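PDB 3E18: oxidoreductase, which binds NAD and is probably an NAD-dependent oxidoreductase of the GFO/IDH/MocA family, its substrate and physiological reaction being unknown. Local coordinates for residues S197-F202 and G211-I216. Residues are numbered along the deposited sequence; the frame is centred on the assembly and turned at random. Where two conformers were deposited one is given.
Sequences SANLSF and GFVTFI
S197 and F215 exchange two backbone hydrogen bonds, S197 N to F215 O and F215 N to S197 O, and N199 and V213 are joined in the same reciprocal way, with V213 N 3.0 Å from N199 O. A198 and T214, like L200 and F212, form the intervening non-hydrogen-bonded pairs. S197 O is gripped twice: T214 OG1, set anti to its backbone N (chi1 175°), donates to it over 2.9 Å from the face of the carbonyl plane opposite F215 N. Near the turn S201 N hydrogen-bonds to G211 O over 2.7 Å, from 45° out of that carbonyl's plane, while S201 OG bonds to D210. The two strands make an antiparallel beta hairpin in the large mixed sheet of the C-terminal domain of a GFO/IDH/MocA-type oxidoreductase, with the bound NAD about 13 Å from the F212 side chain. On the face of A198, L200, F212 and T214, L200 CD2 meets F212 CB at 3.8 Å and A198 CB meets T214 CB at 4.0 Å; T214 CG2 sits at the F212 ring edge, and helices 173-188 and 325-344 pack over this side. On the opposite face, that of S197, N199 and V213, S197 OG rests 3.7 Å from F215 CB, and S197 packs on S197 of the second subunit.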
loop_
_atom_site.group_PDB
_atom_site.type_symbol
_atom_site.label_atom_id
_atom_site.label_comp_id
_atom_site.label_asym_id
_atom_site.label_seq_id
_atom_site.Cartn_x
_atom_site.Cartn_y
_atom_site.Cartn_z
ATOM N N SER A 197 -9.414 3.024 6.968
ATOM C CA SER A 197 -9.224 4.290 6.281
ATOM C C SER A 197 -9.381 3.915 4.813
ATOM O O SER A 197 -9.163 2.772 4.458
ATOM C CB SER A 197 -7.827 4.845 6.547
ATOM O OG SER A 197 -6.804 4.018 6.025
ATOM N N ALA A 198 -9.784 4.857 3.991
ATOM C CA ALA A 198 -10.016 4.565 2.564
ATOM C C ALA A 198 -9.929 5.813 1.755
ATOM O O ALA A 198 -10.116 6.919 2.265
ATOM C CB ALA A 198 -11.402 3.906 2.351
ATOM N N ASN A 199 -9.631 5.627 0.478
ATOM C CA ASN A 199 -9.669 6.718 -0.477
ATOM C C ASN A 199 -10.222 6.135 -1.753
ATOM O O ASN A 199 -9.936 4.995 -2.101
ATOM C CB ASN A 199 -8.274 7.384 -0.638
ATOM C CG ASN A 199 -7.896 7.614 -2.109
ATOM O OD1 ASN A 199 -8.397 8.542 -2.776
ATOM N ND2 ASN A 199 -6.970 6.789 -2.607
ATOM N N LEU A 200 -11.087 6.901 -2.407
ATOM C CA LEU A 200 -11.737 6.443 -3.629
ATOM C C LEU A 200 -11.111 7.107 -4.842
ATOM O O LEU A 200 -10.616 8.230 -4.767
ATOM C CB LEU A 200 -13.237 6.768 -3.600
ATOM C CG LEU A 200 -14.108 6.313 -2.429
ATOM C CD1 LEU A 200 -15.538 6.856 -2.552
ATOM C CD2 LEU A 200 -14.119 4.809 -2.307
ATOM N N SER A 201 -11.161 6.426 -5.974
ATOM C CA SER A 201 -10.685 7.018 -7.212
ATOM C C SER A 201 -11.846 7.525 -8.055
ATOM O O SER A 201 -12.811 6.803 -8.277
ATOM C CB SER A 201 -9.878 6.000 -8.010
ATOM O OG SER A 201 -9.592 6.513 -9.301
ATOM N N PHE A 202 -11.742 8.769 -8.521
ATOM C CA PHE A 202 -12.697 9.331 -9.464
ATOM C C PHE A 202 -11.949 9.868 -10.666
ATOM O O PHE A 202 -12.297 10.920 -11.212
ATOM C CB PHE A 202 -13.504 10.446 -8.812
ATOM C CG PHE A 202 -14.426 9.974 -7.739
ATOM C CD1 PHE A 202 -15.679 9.465 -8.057
ATOM C CD2 PHE A 202 -14.055 10.064 -6.399
ATOM C CE1 PHE A 202 -16.541 9.035 -7.063
ATOM C CE2 PHE A 202 -14.912 9.634 -5.401
ATOM C CZ PHE A 202 -16.161 9.115 -5.736
ATOM N N GLY A 211 -12.431 3.046 -8.547
ATOM C CA GLY A 211 -11.464 2.261 -7.844
ATOM C C GLY A 211 -11.378 2.763 -6.421
ATOM O O GLY A 211 -11.916 3.808 -6.095
ATOM N N PHE A 212 -10.654 2.033 -5.596
ATOM C CA PHE A 212 -10.446 2.434 -4.204
ATOM C C PHE A 212 -9.240 1.745 -3.616
ATOM O O PHE A 212 -8.696 0.806 -4.208
ATOM C CB PHE A 212 -11.686 2.124 -3.363
ATOM C CG PHE A 212 -11.934 0.659 -3.151
ATOM C CD1 PHE A 212 -11.550 0.048 -1.964
ATOM C CD2 PHE A 212 -12.560 -0.114 -4.130
ATOM C CE1 PHE A 212 -11.760 -1.308 -1.757
ATOM C CE2 PHE A 212 -12.780 -1.472 -3.918
ATOM C CZ PHE A 212 -12.377 -2.061 -2.726
ATOM N N VAL A 213 -8.852 2.193 -2.423
ATOM C CA VAL A 213 -7.915 1.454 -1.623
ATOM C C VAL A 213 -8.406 1.636 -0.195
ATOM O O VAL A 213 -8.953 2.681 0.135
ATOM C CB VAL A 213 -6.445 1.945 -1.824
ATOM C CG1 VAL A 213 -6.352 3.468 -1.780
ATOM C CG2 VAL A 213 -5.497 1.304 -0.813
ATOM N N THR A 214 -8.259 0.609 0.618
ATOM C CA THR A 214 -8.599 0.701 2.021
ATOM C C THR A 214 -7.550 -0.004 2.878
ATOM O O THR A 214 -6.981 -0.997 2.457
ATOM C CB THR A 214 -10.042 0.175 2.279
ATOM O OG1 THR A 214 -10.316 0.175 3.685
ATOM C CG2 THR A 214 -10.239 -1.226 1.724
ATOM N N PHE A 215 -7.287 0.506 4.083
ATOM C CA PHE A 215 -6.356 -0.155 4.967
ATOM C C PHE A 215 -7.161 -0.495 6.200
ATOM O O PHE A 215 -7.729 0.392 6.849
ATOM C CB PHE A 215 -5.162 0.755 5.322
ATOM C CG PHE A 215 -3.980 0.017 5.949
ATOM C CD1 PHE A 215 -2.950 -0.466 5.156
ATOM C CD2 PHE A 215 -3.900 -0.178 7.335
ATOM C CE1 PHE A 215 -1.854 -1.145 5.716
ATOM C CE2 PHE A 215 -2.820 -0.848 7.898
ATOM C CZ PHE A 215 -1.785 -1.330 7.083
ATOM N N ILE A 216 -7.234 -1.790 6.485
ATOM C CA ILE A 216 -8.081 -2.318 7.534
ATOM C C ILE A 216 -7.218 -2.888 8.645
ATOM O O ILE A 216 -6.239 -3.575 8.377
ATOM C CB ILE A 216 -9.025 -3.412 6.957
ATOM C CG1 ILE A 216 -9.971 -2.791 5.921
ATOM C CG2 ILE A 216 -9.845 -4.097 8.042
ATOM C CD1 ILE A 216 -10.504 -3.795 4.934
#